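Local coordinates for sulfonate ABC transporter, periplasmic sulfonate-binding protein SsuA (Methylobacillus flagellatus, PDB 3UIF), which probably binds sulfonates or related sulfate esters in the periplasm and delivers them to an ABC transporter for uptake, at residues Ile114-Arg126 with Glu141-Pro155. Residues are numbered along the deposited sequence; the frame is centred on the assembly and turned at random.
Sequences IKDLKGKKIALHR and EGLTFKDFKIVNVNP. With SO4 (sulfate ion), chain B.
Ile122 lies opposite Ile150 where strands 121-124 and 149-151 run parallel as neighbours: Ile122 N donates to Lys149 O, Val151 N returns a bond to Ile122 O (3.0 Å), and Leu124 N donates to Val151 O. Just before strand 149-151, Phe148 has CG anti to its carbonyl carbon (chi1 -50°), which carries the ring back to the other segment; there Ile122 CD1 approaches Phe148 CD1 obliquely, Ile114 CG1 packs 3.8 Å from Phe148 CZ, and Leu117 O lies at the ring edge. Leu138 of helix 130-140 backs both Ile114 and Phe148. At this end Lys115 NZ forms a salt bridge with the syn lone pair of Glu141 OE2 (2.8 Å), and Ser113 OG is a second partner of that amine.

Past the strands, Asn152 OD1 accepts from Arg126 N (2.9 Å), while water 1 links Arg126 NH1 to Ile150 O. The His125 ring lies against Asn154, whose CA sits over the ring centre as a CH-pi contact, 3.8 Å from the centroid and 10° off the normal. His125 ND1 is modelled as donating to sulfate O3, near the ring plane, at a very short distance that makes the detail doubtful; Arg128 NE also binds this ion, probably from the crystallisation liquor. A serine in place of His125 would probably leave Asn154 CA without the ring it packs on. With helix 130-140 as the right-handed connection, the strands form a beta-alpha-beta crossover in the five-stranded sheet of this periplasmic-binding-protein fold, strand 149-151 at its border.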
loop_
_atom_site.group_PDB
_atom_site.type_symbol
_atom_site.label_atom_id
_atom_site.label_comp_id
_atom_site.label_asym_id
_atom_site.label_seq_id
_atom_site.Cartn_x
_atom_site.Cartn_y
_atom_site.Cartn_z
ATOM N N ILE A 114 -7.975 -17.284 14.572
ATOM C CA ILE A 114 -6.660 -17.098 15.194
ATOM C C ILE A 114 -6.576 -17.682 16.611
ATOM O O ILE A 114 -5.518 -18.148 17.028
ATOM C CB ILE A 114 -6.207 -15.610 15.165
ATOM C CG1 ILE A 114 -4.831 -15.416 15.821
ATOM C CG2 ILE A 114 -7.234 -14.703 15.824
ATOM C CD1 ILE A 114 -3.660 -15.871 14.974
ATOM N N LYS A 115 -7.706 -17.672 17.319
ATOM C CA LYS A 115 -7.798 -18.219 18.673
ATOM C C LYS A 115 -7.183 -19.611 18.736
ATOM O O LYS A 115 -6.408 -19.910 19.643
ATOM C CB LYS A 115 -9.258 -18.248 19.161
ATOM C CG LYS A 115 -9.859 -16.874 19.446
ATOM C CD LYS A 115 -11.221 -16.932 20.140
ATOM C CE LYS A 115 -12.325 -17.470 19.232
ATOM N NZ LYS A 115 -12.590 -16.592 18.056
ATOM N N ASP A 116 -7.503 -20.435 17.737
ATOM C CA ASP A 116 -7.082 -21.835 17.689
ATOM C C ASP A 116 -5.577 -22.009 17.514
ATOM O O ASP A 116 -5.052 -23.118 17.611
ATOM C CB ASP A 116 -7.817 -22.559 16.560
ATOM C CG ASP A 116 -9.329 -22.589 16.764
ATOM O OD1 ASP A 116 -9.769 -22.731 17.933
ATOM O OD2 ASP A 116 -10.078 -22.483 15.760
ATOM N N LEU A 117 -4.877 -20.917 17.261
ATOM C CA LEU A 117 -3.462 -21.017 16.973
ATOM C C LEU A 117 -2.625 -20.621 18.165
ATOM O O LEU A 117 -1.398 -20.494 18.056
ATOM C CB LEU A 117 -3.103 -20.181 15.742
ATOM C CG LEU A 117 -3.792 -20.663 14.468
ATOM C CD1 LEU A 117 -3.477 -19.726 13.315
ATOM C CD2 LEU A 117 -3.398 -22.104 14.145
ATOM N N LYS A 118 -3.291 -20.427 19.304
ATOM C CA LYS A 118 -2.609 -20.126 20.560
ATOM C C LYS A 118 -1.533 -21.166 20.851
ATOM O O LYS A 118 -1.787 -22.367 20.783
ATOM C CB LYS A 118 -3.608 -20.062 21.716
ATOM C CG LYS A 118 -4.513 -18.837 21.705
ATOM C CD LYS A 118 -5.179 -18.643 23.057
ATOM C CE LYS A 118 -4.156 -18.211 24.099
ATOM N NZ LYS A 118 -4.761 -18.077 25.453
ATOM N N GLY A 119 -0.329 -20.678 21.144
ATOM C CA GLY A 119 0.822 -21.517 21.444
ATOM C C GLY A 119 1.422 -22.209 20.238
ATOM O O GLY A 119 2.324 -23.031 20.383
ATOM N N LYS A 120 0.928 -21.876 19.048
ATOM C CA LYS A 120 1.397 -22.481 17.797
ATOM C C LYS A 120 2.430 -21.622 17.072
ATOM O O LYS A 120 2.661 -20.469 17.442
ATOM C CB LYS A 120 0.215 -22.763 16.862
ATOM C CG LYS A 120 -0.862 -23.664 17.443
ATOM C CD LYS A 120 -0.556 -25.136 17.253
ATOM C CE LYS A 120 -1.676 -25.999 17.811
ATOM N NZ LYS A 120 -1.299 -27.435 17.747
ATOM N N LYS A 121 3.052 -22.212 16.048
ATOM C CA LYS A 121 3.996 -21.521 15.147
ATOM C C LYS A 121 3.283 -20.789 14.003
ATOM O O LYS A 121 2.585 -21.410 13.201
ATOM C CB LYS A 121 5.002 -22.522 14.563
ATOM C CG LYS A 121 6.301 -22.664 15.353
ATOM C CD LYS A 121 7.070 -23.931 14.980
ATOM C CE LYS A 121 6.700 -25.116 15.869
ATOM N NZ LYS A 121 7.044 -26.433 15.253
ATOM N N ILE A 122 3.453 -19.469 13.942
ATOM C CA ILE A 122 2.943 -18.677 12.819
ATOM C C ILE A 122 4.080 -17.939 12.104
ATOM O O ILE A 122 4.794 -17.123 12.710
ATOM C CB ILE A 122 1.796 -17.709 13.222
ATOM C CG1 ILE A 122 0.638 -18.480 13.872
ATOM C CG2 ILE A 122 1.274 -16.946 12.007
ATOM C CD1 ILE A 122 -0.270 -17.635 14.732
ATOM N N ALA A 123 4.231 -18.260 10.815
ATOM C CA ALA A 123 5.196 -17.621 9.922
ATOM C C ALA A 123 4.709 -16.227 9.544
ATOM O O ALA A 123 3.631 -16.069 8.959
ATOM C CB ALA A 123 5.409 -18.476 8.675
ATOM N N LEU A 124 5.492 -15.214 9.901
ATOM C CA LEU A 124 5.129 -13.829 9.610
ATOM C C LEU A 124 6.368 -12.988 9.352
ATOM O O LEU A 124 7.311 -13.001 10.148
ATOM C CB LEU A 124 4.329 -13.232 10.769
ATOM C CG LEU A 124 4.210 -11.705 10.877
ATOM C CD1 LEU A 124 3.288 -11.109 9.814
ATOM C CD2 LEU A 124 3.756 -11.311 12.280
ATOM N N HIS A 125 6.365 -12.244 8.248
ATOM C CA HIS A 125 7.511 -11.393 7.954
ATOM C C HIS A 125 7.516 -10.134 8.773
ATOM O O HIS A 125 6.902 -9.136 8.404
ATOM C CB HIS A 125 7.624 -11.076 6.469
ATOM C CG HIS A 125 9.025 -10.701 6.048
ATOM N ND1 HIS A 125 9.293 -10.052 4.900
ATOM C CD2 HIS A 125 10.249 -10.895 6.686
ATOM C CE1 HIS A 125 10.618 -9.849 4.805
ATOM N NE2 HIS A 125 11.201 -10.369 5.897
ATOM N N ARG A 126 8.241 -10.177 9.885
ATOM C CA ARG A 126 8.262 -9.069 10.847
ATOM C C ARG A 126 8.808 -7.755 10.291
ATOM O O ARG A 126 9.705 -7.753 9.449
ATOM C CB ARG A 126 8.993 -9.488 12.110
ATOM C CG ARG A 126 8.331 -10.708 12.724
ATOM C CD ARG A 126 8.785 -10.938 14.144
ATOM N NE ARG A 126 8.037 -10.119 15.082
ATOM C CZ ARG A 126 8.076 -10.291 16.397
ATOM N NH1 ARG A 126 8.825 -11.258 16.926
ATOM N NH2 ARG A 126 7.356 -9.499 17.182
ATOM N N GLU A 141 -9.060 -9.878 19.336
ATOM C CA GLU A 141 -9.501 -11.100 20.018
ATOM C C GLU A 141 -8.801 -11.296 21.368
ATOM O O GLU A 141 -8.852 -12.381 21.961
ATOM C CB GLU A 141 -9.421 -12.322 19.084
ATOM C CG GLU A 141 -10.128 -12.080 17.738
ATOM C CD GLU A 141 -10.894 -13.286 17.162
ATOM O OE1 GLU A 141 -10.929 -13.437 15.902
ATOM O OE2 GLU A 141 -11.482 -14.072 17.952
ATOM N N GLY A 142 -8.183 -10.216 21.857
ATOM C CA GLY A 142 -7.615 -10.142 23.205
ATOM C C GLY A 142 -6.385 -11.002 23.382
ATOM O O GLY A 142 -6.229 -11.683 24.395
ATOM N N LEU A 143 -5.513 -10.979 22.382
ATOM C CA LEU A 143 -4.297 -11.779 22.390
ATOM C C LEU A 143 -3.104 -10.888 22.110
ATOM O O LEU A 143 -3.269 -9.725 21.712
ATOM C CB LEU A 143 -4.368 -12.857 21.312
ATOM C CG LEU A 143 -5.581 -13.777 21.276
ATOM C CD1 LEU A 143 -5.537 -14.609 20.004
ATOM C CD2 LEU A 143 -5.625 -14.665 22.520
ATOM N N THR A 144 -1.909 -11.451 22.293
ATOM C CA THR A 144 -0.641 -10.764 22.013
ATOM C C THR A 144 0.329 -11.710 21.280
ATOM O O THR A 144 0.049 -12.915 21.135
ATOM C CB THR A 144 -0.003 -10.220 23.329
ATOM O OG1 THR A 144 1.429 -10.177 23.210
ATOM C CG2 THR A 144 -0.358 -11.116 24.529
ATOM N N PHE A 145 1.460 -11.161 20.830
ATOM C CA PHE A 145 2.595 -11.954 20.332
ATOM C C PHE A 145 3.063 -13.027 21.307
ATOM O O PHE A 145 3.456 -14.119 20.886
ATOM C CB PHE A 145 3.762 -11.041 19.963
ATOM C CG PHE A 145 3.467 -10.181 18.784
ATOM C CD1 PHE A 145 2.801 -8.964 18.941
ATOM C CD2 PHE A 145 3.793 -10.611 17.498
ATOM C CE1 PHE A 145 2.485 -8.185 17.832
ATOM C CE2 PHE A 145 3.482 -9.832 16.389
ATOM C CZ PHE A 145 2.830 -8.626 16.557
ATOM N N LYS A 146 3.002 -12.717 22.603
ATOM C CA LYS A 146 3.329 -13.673 23.666
ATOM C C LYS A 146 2.695 -15.049 23.475
ATOM O O LYS A 146 3.274 -16.061 23.869
ATOM C CB LYS A 146 2.910 -13.117 25.032
ATOM C CG LYS A 146 3.666 -11.870 25.477
ATOM C CD LYS A 146 5.145 -11.965 25.107
ATOM C CE LYS A 146 5.956 -10.822 25.714
ATOM N NZ LYS A 146 7.400 -10.937 25.347
ATOM N N ASP A 147 1.515 -15.079 22.860
ATOM C CA ASP A 147 0.725 -16.307 22.741
ATOM C C ASP A 147 1.045 -17.151 21.523
ATOM O O ASP A 147 0.360 -18.145 21.250
ATOM C CB ASP A 147 -0.757 -15.967 22.709
ATOM C CG ASP A 147 -1.202 -15.264 23.948
ATOM O OD1 ASP A 147 -0.356 -15.106 24.864
ATOM O OD2 ASP A 147 -2.387 -14.868 24.001
ATOM N N PHE A 148 2.074 -16.764 20.784
ATOM C CA PHE A 148 2.461 -17.533 19.625
ATOM C C PHE A 148 3.971 -17.614 19.526
ATOM O O PHE A 148 4.681 -16.727 20.005
ATOM C CB PHE A 148 1.877 -16.893 18.371
ATOM C CG PHE A 148 0.403 -16.589 18.472
ATOM C CD1 PHE A 148 -0.547 -17.549 18.125
ATOM C CD2 PHE A 148 -0.038 -15.343 18.920
ATOM C CE1 PHE A 148 -1.904 -17.270 18.209
ATOM C CE2 PHE A 148 -1.391 -15.066 19.017
ATOM C CZ PHE A 148 -2.326 -16.028 18.658
ATOM N N LYS A 149 4.462 -18.698 18.934
ATOM C CA LYS A 149 5.827 -18.707 18.433
ATOM C C LYS A 149 5.795 -18.074 17.023
ATOM O O LYS A 149 5.249 -18.653 16.078
ATOM C CB LYS A 149 6.424 -20.127 18.440
ATOM C CG LYS A 149 7.921 -20.194 18.115
ATOM C CD LYS A 149 8.495 -21.581 18.399
ATOM C CE LYS A 149 10.000 -21.536 18.668
ATOM N NZ LYS A 149 10.543 -22.784 19.293
ATOM N N ILE A 150 6.349 -16.869 16.910
ATOM C CA ILE A 150 6.432 -16.176 15.629
ATOM C C ILE A 150 7.724 -16.518 14.904
ATOM O O ILE A 150 8.812 -16.153 15.350
ATOM C CB ILE A 150 6.345 -14.632 15.774
ATOM C CG1 ILE A 150 5.212 -14.214 16.728
ATOM C CG2 ILE A 150 6.228 -13.969 14.401
ATOM C CD1 ILE A 150 3.818 -14.561 16.253
ATOM N N VAL A 151 7.582 -17.205 13.775
ATOM C CA VAL A 151 8.707 -17.521 12.896
ATOM C C VAL A 151 8.876 -16.354 11.931
ATOM O O VAL A 151 8.003 -16.110 11.100
ATOM C CB VAL A 151 8.478 -18.852 12.112
ATOM C CG1 VAL A 151 9.743 -19.297 11.380
ATOM C CG2 VAL A 151 7.986 -19.970 13.030
ATOM N N ASN A 152 9.981 -15.622 12.052
ATOM C CA ASN A 152 10.223 -14.474 11.178
ATOM C C ASN A 152 10.913 -14.847 9.848
ATOM O O ASN A 152 12.136 -15.021 9.797
ATOM C CB ASN A 152 10.966 -13.360 11.931
ATOM C CG ASN A 152 11.281 -12.158 11.054
ATOM O OD1 ASN A 152 10.556 -11.842 10.106
ATOM N ND2 ASN A 152 12.372 -11.477 11.369
ATOM N N VAL A 153 10.106 -14.963 8.788
ATOM C CA VAL A 153 10.558 -15.363 7.446
ATOM C C VAL A 153 9.840 -14.576 6.341
ATOM O O VAL A 153 8.703 -14.126 6.518
ATOM C CB VAL A 153 10.327 -16.871 7.179
ATOM C CG1 VAL A 153 11.272 -17.735 8.012
ATOM C CG2 VAL A 153 8.873 -17.259 7.423
ATOM N N ASN A 154 10.484 -14.420 5.187
ATOM C CA ASN A 154 9.800 -13.816 4.047
ATOM C C ASN A 154 8.606 -14.688 3.568
ATOM O O ASN A 154 8.475 -15.839 3.970
ATOM C CB ASN A 154 10.785 -13.491 2.917
ATOM C CG ASN A 154 11.536 -14.712 2.427
ATOM O OD1 ASN A 154 11.035 -15.477 1.602
ATOM N ND2 ASN A 154 12.753 -14.898 2.930
ATOM N N PRO A 155 7.720 -14.128 2.727
ATOM C CA PRO A 155 6.538 -14.875 2.301
ATOM C C PRO A 155 6.850 -16.180 1.562
ATOM O O PRO A 155 6.037 -17.094 1.574
ATOM C CB PRO A 155 5.837 -13.907 1.349
ATOM C CG PRO A 155 6.344 -12.555 1.742
ATOM C CD PRO A 155 7.773 -12.792 2.107
HETATM S S SO4 B . 8.913 -9.118 1.531
HETATM O O1 SO4 B . 8.336 -9.642 0.257
HETATM O O2 SO4 B . 8.792 -7.629 1.479
HETATM O O3 SO4 B . 8.206 -9.669 2.722
HETATM O O4 SO4 B . 10.324 -9.558 1.714
HETATM O O HOH W 1 10.344 -13.359 15.311
#